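Local structure of Ika8 (Synthetic construct, 6G6P) at residues 21-26 / 302-307; 98-103 / 139-144; 174-179 / 190-195; 145-150 / 181-186. The protein is a synthetic eight-bladed beta-propeller built from repeated WD40-type sequences, with no natural function known. All coordinates share one frame; numbering follows the deposited sequence.

Interaction 1. Residues 21-26 / 302-307; sequences LAFSKN and QFKDNI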
loop_
_atom_site.group_PDB
_atom_site.type_symbol
_atom_site.label_atom_id
_atom_site.label_comp_id
_atom_site.label_asym_id
_atom_site.label_seq_id
_atom_site.Cartn_x
_atom_site.Cartn_y
_atom_site.Cartn_z
ATOM N N LEU A 21 -4.829 4.304 -5.213
ATOM C CA LEU A 21 -4.604 5.738 -5.123
ATOM C C LEU A 21 -3.109 6.009 -5.042
ATOM O O LEU A 21 -2.386 5.328 -4.308
ATOM C CB LEU A 21 -5.326 6.326 -3.905
ATOM C CG LEU A 21 -5.497 7.840 -3.798
ATOM C CD1 LEU A 21 -6.584 8.319 -4.742
ATOM C CD2 LEU A 21 -5.837 8.214 -2.366
ATOM N N ALA A 22 -2.655 7.006 -5.798
ATOM C CA ALA A 22 -1.257 7.414 -5.796
ATOM C C ALA A 22 -1.179 8.934 -5.774
ATOM O O ALA A 22 -1.996 9.615 -6.398
ATOM C CB ALA A 22 -0.509 6.866 -7.016
ATOM N N PHE A 23 -0.184 9.454 -5.060
ATOM C CA PHE A 23 -0.046 10.888 -4.830
ATOM C C PHE A 23 1.419 11.264 -4.987
ATOM O O PHE A 23 2.284 10.673 -4.334
ATOM C CB PHE A 23 -0.562 11.259 -3.435
ATOM C CG PHE A 23 -0.584 12.738 -3.153
ATOM C CD1 PHE A 23 -0.642 13.666 -4.181
ATOM C CD2 PHE A 23 -0.567 13.197 -1.845
ATOM C CE1 PHE A 23 -0.669 15.023 -3.908
ATOM C CE2 PHE A 23 -0.595 14.549 -1.566
ATOM C CZ PHE A 23 -0.647 15.465 -2.598
ATOM N N SER A 24 1.694 12.237 -5.852
ATOM C CA SER A 24 3.050 12.728 -6.049
ATOM C C SER A 24 2.983 14.141 -6.606
ATOM O O SER A 24 2.154 14.429 -7.475
ATOM C CB SER A 24 3.852 11.825 -6.994
ATOM O OG SER A 24 5.244 11.981 -6.785
ATOM N N LYS A 25 3.857 15.012 -6.098
ATOM C CA LYS A 25 3.937 16.412 -6.526
ATOM C C LYS A 25 2.573 17.050 -6.275
ATOM O O LYS A 25 2.122 17.066 -5.120
ATOM C CB LYS A 25 4.427 16.467 -7.975
ATOM C CG LYS A 25 5.887 16.135 -8.174
ATOM C CD LYS A 25 6.347 16.616 -9.540
ATOM C CE LYS A 25 6.525 18.125 -9.558
ATOM N NZ LYS A 25 7.936 18.524 -9.804
ATOM N N ASN A 26 1.902 17.573 -7.297
ATOM C CA ASN A 26 0.534 18.062 -7.200
ATOM C C ASN A 26 -0.393 17.204 -8.053
ATOM O O ASN A 26 -1.424 17.672 -8.538
ATOM C CB ASN A 26 0.466 19.529 -7.616
ATOM C CG ASN A 26 1.722 20.296 -7.240
ATOM O OD1 ASN A 26 2.080 20.386 -6.065
ATOM N ND2 ASN A 26 2.410 20.834 -8.241
ATOM N N GLN A 302 -3.546 8.640 1.067
ATOM C CA GLN A 302 -2.205 9.088 0.720
ATOM C C GLN A 302 -1.923 10.366 1.491
ATOM O O GLN A 302 -2.762 11.272 1.523
ATOM C CB GLN A 302 -2.061 9.326 -0.786
ATOM C CG GLN A 302 -2.019 8.053 -1.618
ATOM C CD GLN A 302 -0.760 7.233 -1.380
ATOM O OE1 GLN A 302 0.281 7.762 -0.986
ATOM N NE2 GLN A 302 -0.853 5.931 -1.619
ATOM N N PHE A 303 -0.748 10.440 2.110
ATOM C CA PHE A 303 -0.425 11.536 3.017
ATOM C C PHE A 303 0.983 12.033 2.719
ATOM O O PHE A 303 1.964 11.351 3.035
ATOM C CB PHE A 303 -0.553 11.086 4.468
ATOM C CG PHE A 303 -0.389 12.190 5.463
ATOM C CD1 PHE A 303 -0.590 13.513 5.100
ATOM C CD2 PHE A 303 -0.033 11.906 6.763
ATOM C CE1 PHE A 303 -0.434 14.529 6.021
ATOM C CE2 PHE A 303 0.129 12.913 7.680
ATOM C CZ PHE A 303 -0.074 14.228 7.311
ATOM N N LYS A 304 1.079 13.221 2.122
ATOM C CA LYS A 304 2.354 13.857 1.818
ATOM C C LYS A 304 2.221 15.367 1.974
ATOM O O LYS A 304 1.246 15.959 1.506
ATOM C CB LYS A 304 2.826 13.524 0.396
ATOM C CG LYS A 304 2.949 12.042 0.127
ATOM C CD LYS A 304 4.046 11.721 -0.856
ATOM C CE LYS A 304 3.693 10.464 -1.620
ATOM N NZ LYS A 304 2.257 10.455 -2.016
ATOM N N ASP A 305 3.200 15.972 2.648
ATOM C CA ASP A 305 3.343 17.426 2.743
ATOM C C ASP A 305 2.049 18.094 3.211
ATOM O O ASP A 305 1.489 18.969 2.546
ATOM C CB ASP A 305 3.810 18.011 1.409
ATOM C CG ASP A 305 5.129 17.426 0.944
ATOM O OD1 ASP A 305 6.109 17.482 1.715
ATOM O OD2 ASP A 305 5.184 16.905 -0.191
ATOM N N ASN A 306 1.577 17.657 4.379
ATOM C CA ASN A 306 0.389 18.206 5.034
ATOM C C ASN A 306 -0.869 18.082 4.178
ATOM O O ASN A 306 -1.863 18.767 4.435
ATOM C CB ASN A 306 0.598 19.674 5.433
ATOM C CG ASN A 306 1.752 19.858 6.396
ATOM O OD1 ASN A 306 1.588 19.731 7.609
ATOM N ND2 ASN A 306 2.927 20.168 5.859
ATOM N N ILE A 307 -0.856 17.221 3.164
ATOM C CA ILE A 307 -1.988 17.052 2.261
ATOM C C ILE A 307 -2.407 15.589 2.289
ATOM O O ILE A 307 -1.634 14.708 1.890
ATOM C CB ILE A 307 -1.655 17.501 0.829
ATOM C CG1 ILE A 307 -1.260 18.979 0.809
ATOM C CG2 ILE A 307 -2.839 17.254 -0.093
ATOM C CD1 ILE A 307 -0.853 19.484 -0.558
#
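Phe23 and Gln302 meet CB to CB at 3.6 Å where the innermost strands of two adjacent blades of a WD40 beta-propeller run side by side. Strands 21-24 and 302-304 head almost the same way, only 10° apart, yet belong to different sheets, so side chains make the join. The Gln302 chain bends at its second torsion (chi2 -68°), laying CG against Leu21 CD2 at 3.9 Å and bringing NE2 within 3.2 Å of Leu21 O for a weak, strongly bent hydrogen bond. Phe23 turns its ring away from its own amide nitrogen (chi1 -174°), until CZ rests 3.8 Å from Ile307 CG2. The Lys304 chain runs alongside the ring, back toward the Phe23 backbone; its ammonium nitrogen is modelled too close to Phe23 O for that bond to be more than doubtful. Farther out, Val309 touches Leu21, Phe23 and Gln302, and strand 7-11 from the N terminus completes the blade of 302-304, the Velcro closure of propellers. A type I' turn from Lys304 to Ile307 positions the final partner: Ile307 O accepts from Lys304 N at 3.1 Å and also lies at the edge of the Phe23 ring, 3.6 Å from CE2.

Interaction 2. Residues 98-103 / 139-144; sequences ITALAF and TALQFK
Thr99 OG1 lies between two carbonyl oxygens: its one proton probably serves mainly Val138 O, just ahead of segment 139-144, with Gly111 O in its own blade a weak, secondary partner. It thereby ties together two neighbouring blades of the beta-propeller at their innermost strands, next to the point where Ala100 meets Leu141. Thr139 repeats the pattern one blade further on, its hydroxyl directed mainly to Ile178 O and only weakly to Gly151 O. Both threonines sit in classic beta bulges, Thr99 and Ala100 facing Gly111, Thr139 and Ala140 facing Gly151.

Beyond this polar stitch the contact is wholly apolar. Strands 98-103 and 139-144 run nearly parallel, crossing at -15° with their axes 6.1 Å apart, an approach that the small methyl groups of Ala100 and Ala102 permit. Ala100 CB touches Leu141 CB at 3.8 Å. Leu141 swings its CG away from the amide (chi1 -160°) and carries CD2 along to 4.2 Å from Ala102 CB, so that one leucine spans both alanines. The pairing slips by one residue along the strands: judged by CA positions, Ala100 is nearest Ala140, but Ala102 is nearest Phe143.

Other side chains close in from the two blades. Leu141 packs on Val109 of the blade of 98-103 and on Val148 of its own, and Phe143 likewise on Ile107 and Val148. The ring of Phe143 reaches outward (chi1 -178°), which leaves the touching to its first carbon: Ala102 CB and Phe143 CB lie 3.5 Å apart.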
loop_
_atom_site.group_PDB
_atom_site.type_symbol
_atom_site.label_atom_id
_atom_site.label_comp_id
_atom_site.label_asym_id
_atom_site.label_seq_id
_atom_site.Cartn_x
_atom_site.Cartn_y
_atom_site.Cartn_z
ATOM N N ILE A 98 -3.461 -9.204 -10.667
ATOM C CA ILE A 98 -2.407 -8.474 -9.974
ATOM C C ILE A 98 -2.889 -8.130 -8.573
ATOM O O ILE A 98 -4.028 -7.690 -8.380
ATOM C CB ILE A 98 -2.013 -7.212 -10.756
ATOM C CG1 ILE A 98 -1.469 -7.581 -12.137
ATOM C CG2 ILE A 98 -0.992 -6.389 -9.971
ATOM C CD1 ILE A 98 -0.367 -8.607 -12.101
ATOM N N THR A 99 -2.028 -8.349 -7.580
ATOM C CA THR A 99 -2.382 -8.101 -6.191
ATOM C C THR A 99 -1.396 -7.208 -5.456
ATOM O O THR A 99 -1.724 -6.732 -4.363
ATOM C CB THR A 99 -2.508 -9.425 -5.418
ATOM O OG1 THR A 99 -1.284 -10.163 -5.531
ATOM C CG2 THR A 99 -3.655 -10.265 -5.962
ATOM N N ALA A 100 -0.211 -6.967 -6.005
ATOM C CA ALA A 100 0.777 -6.122 -5.355
ATOM C C ALA A 100 1.737 -5.605 -6.412
ATOM O O ALA A 100 2.058 -6.306 -7.376
ATOM C CB ALA A 100 1.539 -6.878 -4.261
ATOM N N LEU A 101 2.187 -4.370 -6.224
ATOM C CA LEU A 101 3.124 -3.750 -7.145
ATOM C C LEU A 101 4.210 -3.042 -6.356
ATOM O O LEU A 101 3.960 -2.464 -5.296
ATOM C CB LEU A 101 2.433 -2.754 -8.082
ATOM C CG LEU A 101 1.839 -3.291 -9.384
ATOM C CD1 LEU A 101 1.114 -2.177 -10.129
ATOM C CD2 LEU A 101 2.928 -3.901 -10.250
ATOM N N ALA A 102 5.426 -3.108 -6.883
ATOM C CA ALA A 102 6.552 -2.357 -6.355
ATOM C C ALA A 102 7.272 -1.709 -7.527
ATOM O O ALA A 102 7.433 -2.333 -8.580
ATOM C CB ALA A 102 7.506 -3.253 -5.552
ATOM N N PHE A 103 7.662 -0.443 -7.354
ATOM C CA PHE A 103 8.266 0.355 -8.416
ATOM C C PHE A 103 9.468 1.079 -7.828
ATOM O O PHE A 103 9.315 1.870 -6.892
ATOM C CB PHE A 103 7.266 1.363 -9.001
ATOM C CG PHE A 103 7.746 2.057 -10.252
ATOM C CD1 PHE A 103 8.777 1.520 -11.013
ATOM C CD2 PHE A 103 7.162 3.251 -10.664
ATOM C CE1 PHE A 103 9.217 2.153 -12.162
ATOM C CE2 PHE A 103 7.591 3.890 -11.806
ATOM C CZ PHE A 103 8.617 3.342 -12.554
ATOM N N THR A 139 -0.054 -11.030 -0.938
ATOM C CA THR A 139 -0.835 -9.963 -0.326
ATOM C C THR A 139 -0.013 -8.729 0.024
ATOM O O THR A 139 -0.596 -7.713 0.417
ATOM C CB THR A 139 -1.533 -10.471 0.942
ATOM O OG1 THR A 139 -0.553 -10.972 1.860
ATOM C CG2 THR A 139 -2.521 -11.576 0.601
ATOM N N ALA A 140 1.309 -8.785 -0.102
ATOM C CA ALA A 140 2.142 -7.629 0.192
ATOM C C ALA A 140 3.499 -7.816 -0.466
ATOM O O ALA A 140 3.960 -8.943 -0.662
ATOM C CB ALA A 140 2.299 -7.416 1.701
ATOM N N LEU A 141 4.137 -6.694 -0.797
ATOM C CA LEU A 141 5.385 -6.717 -1.551
ATOM C C LEU A 141 6.139 -5.422 -1.292
ATOM O O LEU A 141 5.567 -4.336 -1.421
ATOM C CB LEU A 141 5.109 -6.891 -3.050
ATOM C CG LEU A 141 6.236 -7.388 -3.959
ATOM C CD1 LEU A 141 6.521 -8.856 -3.712
ATOM C CD2 LEU A 141 5.872 -7.156 -5.415
ATOM N N GLN A 142 7.414 -5.540 -0.924
ATOM C CA GLN A 142 8.284 -4.390 -0.715
ATOM C C GLN A 142 9.588 -4.621 -1.463
ATOM O O GLN A 142 10.161 -5.713 -1.397
ATOM C CB GLN A 142 8.558 -4.151 0.773
ATOM C CG GLN A 142 7.315 -4.187 1.650
ATOM C CD GLN A 142 6.459 -2.940 1.521
ATOM O OE1 GLN A 142 6.932 -1.887 1.090
ATOM N NE2 GLN A 142 5.187 -3.055 1.894
ATOM N N PHE A 143 10.053 -3.592 -2.166
ATOM C CA PHE A 143 11.236 -3.682 -3.012
ATOM C C PHE A 143 12.217 -2.587 -2.628
ATOM O O PHE A 143 11.852 -1.408 -2.580
ATOM C CB PHE A 143 10.855 -3.565 -4.492
ATOM C CG PHE A 143 12.014 -3.703 -5.433
ATOM C CD1 PHE A 143 12.982 -4.670 -5.228
ATOM C CD2 PHE A 143 12.129 -2.868 -6.531
ATOM C CE1 PHE A 143 14.048 -4.798 -6.098
ATOM C CE2 PHE A 143 13.193 -2.989 -7.404
ATOM C CZ PHE A 143 14.152 -3.954 -7.188
ATOM N N LYS A 144 13.460 -2.979 -2.358
ATOM C CA LYS A 144 14.516 -2.039 -1.997
ATOM C C LYS A 144 15.866 -2.672 -2.291
ATOM O O LYS A 144 16.118 -3.814 -1.897
ATOM C CB LYS A 144 14.427 -1.641 -0.518
ATOM C CG LYS A 144 15.471 -0.637 -0.053
ATOM C CD LYS A 144 16.007 -1.026 1.327
ATOM C CE LYS A 144 17.467 -0.626 1.511
ATOM N NZ LYS A 144 17.957 -0.877 2.901
#

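Interaction 3. Residues 174-179 / 190-195; sequences HQSAIT and SGAADG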
loop_
_atom_site.group_PDB
_atom_site.type_symbol
_atom_site.label_atom_id
_atom_site.label_comp_id
_atom_site.label_asym_id
_atom_site.label_seq_id
_atom_site.Cartn_x
_atom_site.Cartn_y
_atom_site.Cartn_z
ATOM N N HIS A 174 4.373 -16.070 9.360
ATOM C CA HIS A 174 3.258 -16.088 10.294
ATOM C C HIS A 174 2.315 -17.233 9.932
ATOM O O HIS A 174 2.503 -17.934 8.933
ATOM C CB HIS A 174 2.521 -14.744 10.279
ATOM C CG HIS A 174 3.407 -13.557 10.511
ATOM N ND1 HIS A 174 3.184 -12.651 11.526
ATOM C CD2 HIS A 174 4.507 -13.119 9.852
ATOM C CE1 HIS A 174 4.111 -11.709 11.484
ATOM N NE2 HIS A 174 4.926 -11.971 10.478
ATOM N N GLN A 175 1.286 -17.419 10.755
ATOM C CA GLN A 175 0.259 -18.421 10.498
ATOM C C GLN A 175 -1.081 -17.798 10.127
ATOM O O GLN A 175 -2.092 -18.507 10.077
ATOM C CB GLN A 175 0.094 -19.350 11.703
ATOM C CG GLN A 175 0.113 -18.661 13.060
ATOM C CD GLN A 175 1.515 -18.499 13.612
ATOM O OE1 GLN A 175 2.498 -18.879 12.973
ATOM N NE2 GLN A 175 1.615 -17.946 14.813
ATOM N N SER A 176 -1.115 -16.492 9.876
ATOM C CA SER A 176 -2.275 -15.826 9.306
ATOM C C SER A 176 -1.805 -14.947 8.155
ATOM O O SER A 176 -0.605 -14.737 7.959
ATOM C CB SER A 176 -3.033 -14.997 10.353
ATOM O OG SER A 176 -2.299 -13.846 10.731
ATOM N N ALA A 177 -2.767 -14.436 7.388
ATOM C CA ALA A 177 -2.448 -13.690 6.176
ATOM C C ALA A 177 -1.612 -12.455 6.491
ATOM O O ALA A 177 -1.950 -11.668 7.380
ATOM C CB ALA A 177 -3.735 -13.287 5.454
ATOM N N ILE A 178 -0.514 -12.287 5.750
ATOM C CA ILE A 178 0.360 -11.137 5.949
ATOM C C ILE A 178 -0.336 -9.868 5.464
ATOM O O ILE A 178 -1.117 -9.886 4.503
ATOM C CB ILE A 178 1.702 -11.352 5.226
ATOM C CG1 ILE A 178 2.250 -12.743 5.531
ATOM C CG2 ILE A 178 2.710 -10.334 5.682
ATOM C CD1 ILE A 178 2.641 -12.925 6.975
ATOM N N THR A 179 -0.051 -8.753 6.137
ATOM C CA THR A 179 -0.716 -7.482 5.867
ATOM C C THR A 179 0.229 -6.417 5.332
ATOM O O THR A 179 -0.080 -5.780 4.319
ATOM C CB THR A 179 -1.415 -6.974 7.140
ATOM O OG1 THR A 179 -2.607 -7.735 7.370
ATOM C CG2 THR A 179 -1.783 -5.500 7.002
ATOM N N SER A 190 7.773 -7.717 9.619
ATOM C CA SER A 190 6.548 -8.096 8.932
ATOM C C SER A 190 5.413 -8.207 9.937
ATOM O O SER A 190 5.632 -8.489 11.118
ATOM C CB SER A 190 6.708 -9.425 8.178
ATOM O OG SER A 190 7.009 -10.490 9.067
ATOM N N GLY A 191 4.194 -7.985 9.452
ATOM C CA GLY A 191 3.013 -8.084 10.287
ATOM C C GLY A 191 1.860 -8.772 9.587
ATOM O O GLY A 191 1.622 -8.537 8.398
ATOM N N ALA A 192 1.135 -9.617 10.311
ATOM C CA ALA A 192 0.071 -10.436 9.749
ATOM C C ALA A 192 -1.287 -9.961 10.257
ATOM O O ALA A 192 -1.396 -8.981 10.997
ATOM C CB ALA A 192 0.297 -11.910 10.084
ATOM N N ALA A 193 -2.331 -10.693 9.861
ATOM C CA ALA A 193 -3.698 -10.257 10.136
ATOM C C ALA A 193 -4.060 -10.416 11.608
ATOM O O ALA A 193 -4.810 -9.599 12.156
ATOM C CB ALA A 193 -4.680 -11.032 9.260
ATOM N N ASP A 194 -3.545 -11.452 12.266
ATOM C CA ASP A 194 -3.911 -11.733 13.651
ATOM C C ASP A 194 -3.186 -10.844 14.659
ATOM O O ASP A 194 -3.264 -11.108 15.864
ATOM C CB ASP A 194 -3.654 -13.210 13.975
ATOM C CG ASP A 194 -2.193 -13.600 13.830
ATOM O OD1 ASP A 194 -1.388 -12.762 13.372
ATOM O OD2 ASP A 194 -1.852 -14.752 14.172
ATOM N N GLY A 195 -2.486 -9.809 14.202
ATOM C CA GLY A 195 -1.802 -8.894 15.089
ATOM C C GLY A 195 -0.339 -9.192 15.334
ATOM O O GLY A 195 0.329 -8.405 16.014
#
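The imidazole of His174 meets Ser190 OG at its edge, in the ring plane: NE2 and the hydroxyl oxygen lie 2.9 Å apart with a bond angle of 159°. Ala192 CB approaches the same ring obliquely, 3.3 Å from ND1. His174 folds its ring back beside its own backbone N (chi1 -54°), which lays it across the end of strand 190-192, and ND1 reaches Thr196 OG1, which also bonds Asp194 OD1. Since Ser190 OG is bonded to Trp200 NE1 as well, these groups resemble the Asp-His-Ser/Thr-Trp network of WD40 blades, although here Thr196 mediates between histidine and aspartate.

Backbone contacts fix the frame. Ile178 and Ala192 form an antiparallel non-hydrogen-bonded pair; beside it Thr179 N bonds Gly191 O at 2.8 Å, and Ala193 N makes a weak bond to Ala177 O. A type I turn from Ala192 to Gly195 presents Asp194 N to Ser176 OG at 3.1 Å, with an angle of 154°. Putting a leucine at His174 would probably leave the hydroxyls of Ser190 and Thr196 without the imidazole that bridges them.

Chemically, each ring nitrogen has a hydroxyl partner, which should hold the imidazole against rotation, while Asp194 OD1, 4.9 Å from His174 ND1 and not in contact with it, would probably polarise the chain of bonds running through Thr196.

Interaction 4. Residues 145-150 / 181-186; sequences DNIVVS and LAFSKN
Apolar packing between successive propeller blades is what this contact represents: the second strand of one blade, 147-150, offers its side chains to the first strand of the next, 181-183. The strands belong to different sheets and run roughly antiparallel, at 147°, with their axes 8.0 Å apart, and Phe183, Leu181 and Val149 fill most of the interface.

Phe183 holds its ring between the backbone N and the carbonyl carbon (chi1 65°), and this turns the ring to face Val149. Val149 CG2 stands above one face in a CH-pi contact, 3.8 Å from the ring centroid and 21° off the normal, displaced toward the rim on the CD1-CE1 side. On the same side of the ring, but toward its CE2-CZ end, Ile147 comes in obliquely. Ile147 CD1 is modelled 3.2 Å from Phe183 CE2, closer than usual for two carbons, so its exact fit is doubtful. Val149 divides its two methyls: while CG2 covers the ring, CG1 meets Leu181 CD2 at 3.6 Å. Leu181 CD2 also lies 3.5 Å from Val149 O. Replacing Phe183 by an alanine would probably open a gap beneath Val149 CG2 and leave Ile147 CD1 without the surface that confines it.

Strand 138-144 borders the contact, pairing with 147-152 through Val149 and Gln142; Leu181 packs on its Ala140 and Gln142, and Phe183 on its Lys144. Val188 of strand 187-192, in the same sheet as Phe183, touches both Val149 and Phe183, and Val159 of strand 157-161 supports Val149 within its own sheet.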
loop_
_atom_site.group_PDB
_atom_site.type_symbol
_atom_site.label_atom_id
_atom_site.label_comp_id
_atom_site.label_asym_id
_atom_site.label_seq_id
_atom_site.Cartn_x
_atom_site.Cartn_y
_atom_site.Cartn_z
ATOM N N ASP A 145 16.715 -1.931 -2.998
ATOM C CA ASP A 145 18.126 -2.262 -3.174
ATOM C C ASP A 145 18.319 -3.694 -3.665
ATOM O O ASP A 145 18.934 -4.530 -3.003
ATOM C CB ASP A 145 18.895 -2.032 -1.872
ATOM C CG ASP A 145 19.738 -0.778 -1.910
ATOM O OD1 ASP A 145 19.838 -0.160 -2.991
ATOM O OD2 ASP A 145 20.308 -0.418 -0.859
ATOM N N ASN A 146 17.753 -3.976 -4.839
ATOM C CA ASN A 146 18.029 -5.192 -5.598
ATOM C C ASN A 146 17.509 -6.449 -4.899
ATOM O O ASN A 146 17.797 -7.565 -5.339
ATOM C CB ASN A 146 19.541 -5.277 -5.887
ATOM C CG ASN A 146 19.909 -6.265 -6.992
ATOM O OD1 ASN A 146 19.652 -7.463 -6.912
ATOM N ND2 ASN A 146 20.491 -5.737 -8.059
ATOM N N ILE A 147 16.747 -6.319 -3.813
ATOM C CA ILE A 147 16.226 -7.492 -3.114
ATOM C C ILE A 147 14.737 -7.281 -2.863
ATOM O O ILE A 147 14.293 -6.165 -2.583
ATOM C CB ILE A 147 17.033 -7.800 -1.821
ATOM C CG1 ILE A 147 16.784 -6.822 -0.659
ATOM C CG2 ILE A 147 18.533 -7.885 -2.147
ATOM C CD1 ILE A 147 15.575 -7.147 0.202
ATOM N N VAL A 148 13.964 -8.356 -3.003
ATOM C CA VAL A 148 12.507 -8.324 -2.915
ATOM C C VAL A 148 12.077 -9.098 -1.678
ATOM O O VAL A 148 12.592 -10.188 -1.407
ATOM C CB VAL A 148 11.850 -8.922 -4.177
ATOM C CG1 VAL A 148 10.334 -8.821 -4.097
ATOM C CG2 VAL A 148 12.372 -8.237 -5.431
ATOM N N VAL A 149 11.128 -8.535 -0.934
ATOM C CA VAL A 149 10.546 -9.180 0.239
ATOM C C VAL A 149 9.040 -9.259 0.021
ATOM O O VAL A 149 8.385 -8.229 -0.187
ATOM C CB VAL A 149 10.876 -8.421 1.534
ATOM C CG1 VAL A 149 10.350 -9.178 2.746
ATOM C CG2 VAL A 149 12.375 -8.196 1.652
ATOM N N SER A 150 8.492 -10.471 0.076
ATOM C CA SER A 150 7.100 -10.711 -0.274
ATOM C C SER A 150 6.347 -11.369 0.876
ATOM O O SER A 150 6.932 -12.020 1.745
ATOM C CB SER A 150 6.989 -11.594 -1.523
ATOM O OG SER A 150 7.719 -12.796 -1.360
ATOM N N LEU A 181 4.674 -5.015 5.169
ATOM C CA LEU A 181 6.081 -5.331 5.358
ATOM C C LEU A 181 6.907 -4.054 5.282
ATOM O O LEU A 181 6.410 -2.979 4.934
ATOM C CB LEU A 181 6.601 -6.328 4.307
ATOM C CG LEU A 181 6.222 -7.812 4.212
ATOM C CD1 LEU A 181 4.735 -8.036 4.147
ATOM C CD2 LEU A 181 6.881 -8.433 2.992
ATOM N N ALA A 182 8.187 -4.199 5.616
ATOM C CA ALA A 182 9.243 -3.200 5.512
ATOM C C ALA A 182 10.516 -3.872 5.998
ATOM O O ALA A 182 10.465 -4.874 6.716
ATOM C CB ALA A 182 8.959 -1.937 6.333
ATOM N N PHE A 183 11.656 -3.321 5.600
ATOM C CA PHE A 183 12.916 -3.944 5.975
ATOM C C PHE A 183 14.058 -2.964 5.767
ATOM O O PHE A 183 14.013 -2.109 4.878
ATOM C CB PHE A 183 13.187 -5.216 5.163
ATOM C CG PHE A 183 13.377 -4.957 3.703
ATOM C CD1 PHE A 183 12.285 -4.826 2.862
ATOM C CD2 PHE A 183 14.640 -4.758 3.188
ATOM C CE1 PHE A 183 12.448 -4.559 1.522
ATOM C CE2 PHE A 183 14.812 -4.486 1.857
ATOM C CZ PHE A 183 13.708 -4.398 1.025
ATOM N N SER A 184 15.099 -3.135 6.572
ATOM C CA SER A 184 16.343 -2.407 6.420
ATOM C C SER A 184 17.401 -3.323 5.807
ATOM O O SER A 184 17.133 -4.468 5.435
ATOM C CB SER A 184 16.803 -1.860 7.772
ATOM O OG SER A 184 17.152 -2.919 8.645
ATOM N N LYS A 185 18.626 -2.801 5.699
ATOM C CA LYS A 185 19.740 -3.617 5.226
ATOM C C LYS A 185 19.995 -4.800 6.154
ATOM O O LYS A 185 20.407 -5.873 5.699
ATOM C CB LYS A 185 20.994 -2.744 5.090
ATOM C CG LYS A 185 22.333 -3.473 5.188
ATOM C CD LYS A 185 22.574 -4.420 4.019
ATOM C CE LYS A 185 23.729 -5.367 4.318
ATOM N NZ LYS A 185 24.340 -5.926 3.082
ATOM N N ASN A 186 19.722 -4.638 7.447
ATOM C CA ASN A 186 20.054 -5.653 8.439
ATOM C C ASN A 186 18.872 -6.517 8.859
ATOM O O ASN A 186 19.066 -7.698 9.165
ATOM C CB ASN A 186 20.652 -4.991 9.686
ATOM C CG ASN A 186 22.154 -5.174 9.779
ATOM O OD1 ASN A 186 22.648 -6.294 9.904
ATOM N ND2 ASN A 186 22.889 -4.068 9.717
#

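How the interactions relate
Three of the four contacts join separate blades; interaction 3 instead holds a hairpin together within one blade. Interactions 2 and 4 are buried and apolar, whereas interactions 1 and 3 are partly buried and more polar. Interactions 2 and 4 follow one another through the blade of strands 138-144 and 147-152, their centres about 11 Å apart. Strand 178-183 serves interactions 3 and 4, and a threonine hydroxyl ties interaction 2 to interaction 3. Interaction 1 lies apart, on the opposite side of the chain's centre from interaction 3, where the ring closes. Phe23 and Phe183 sit in identical LAFSKN sequences yet take different first torsions, so sequence repetition does not enforce identical packing.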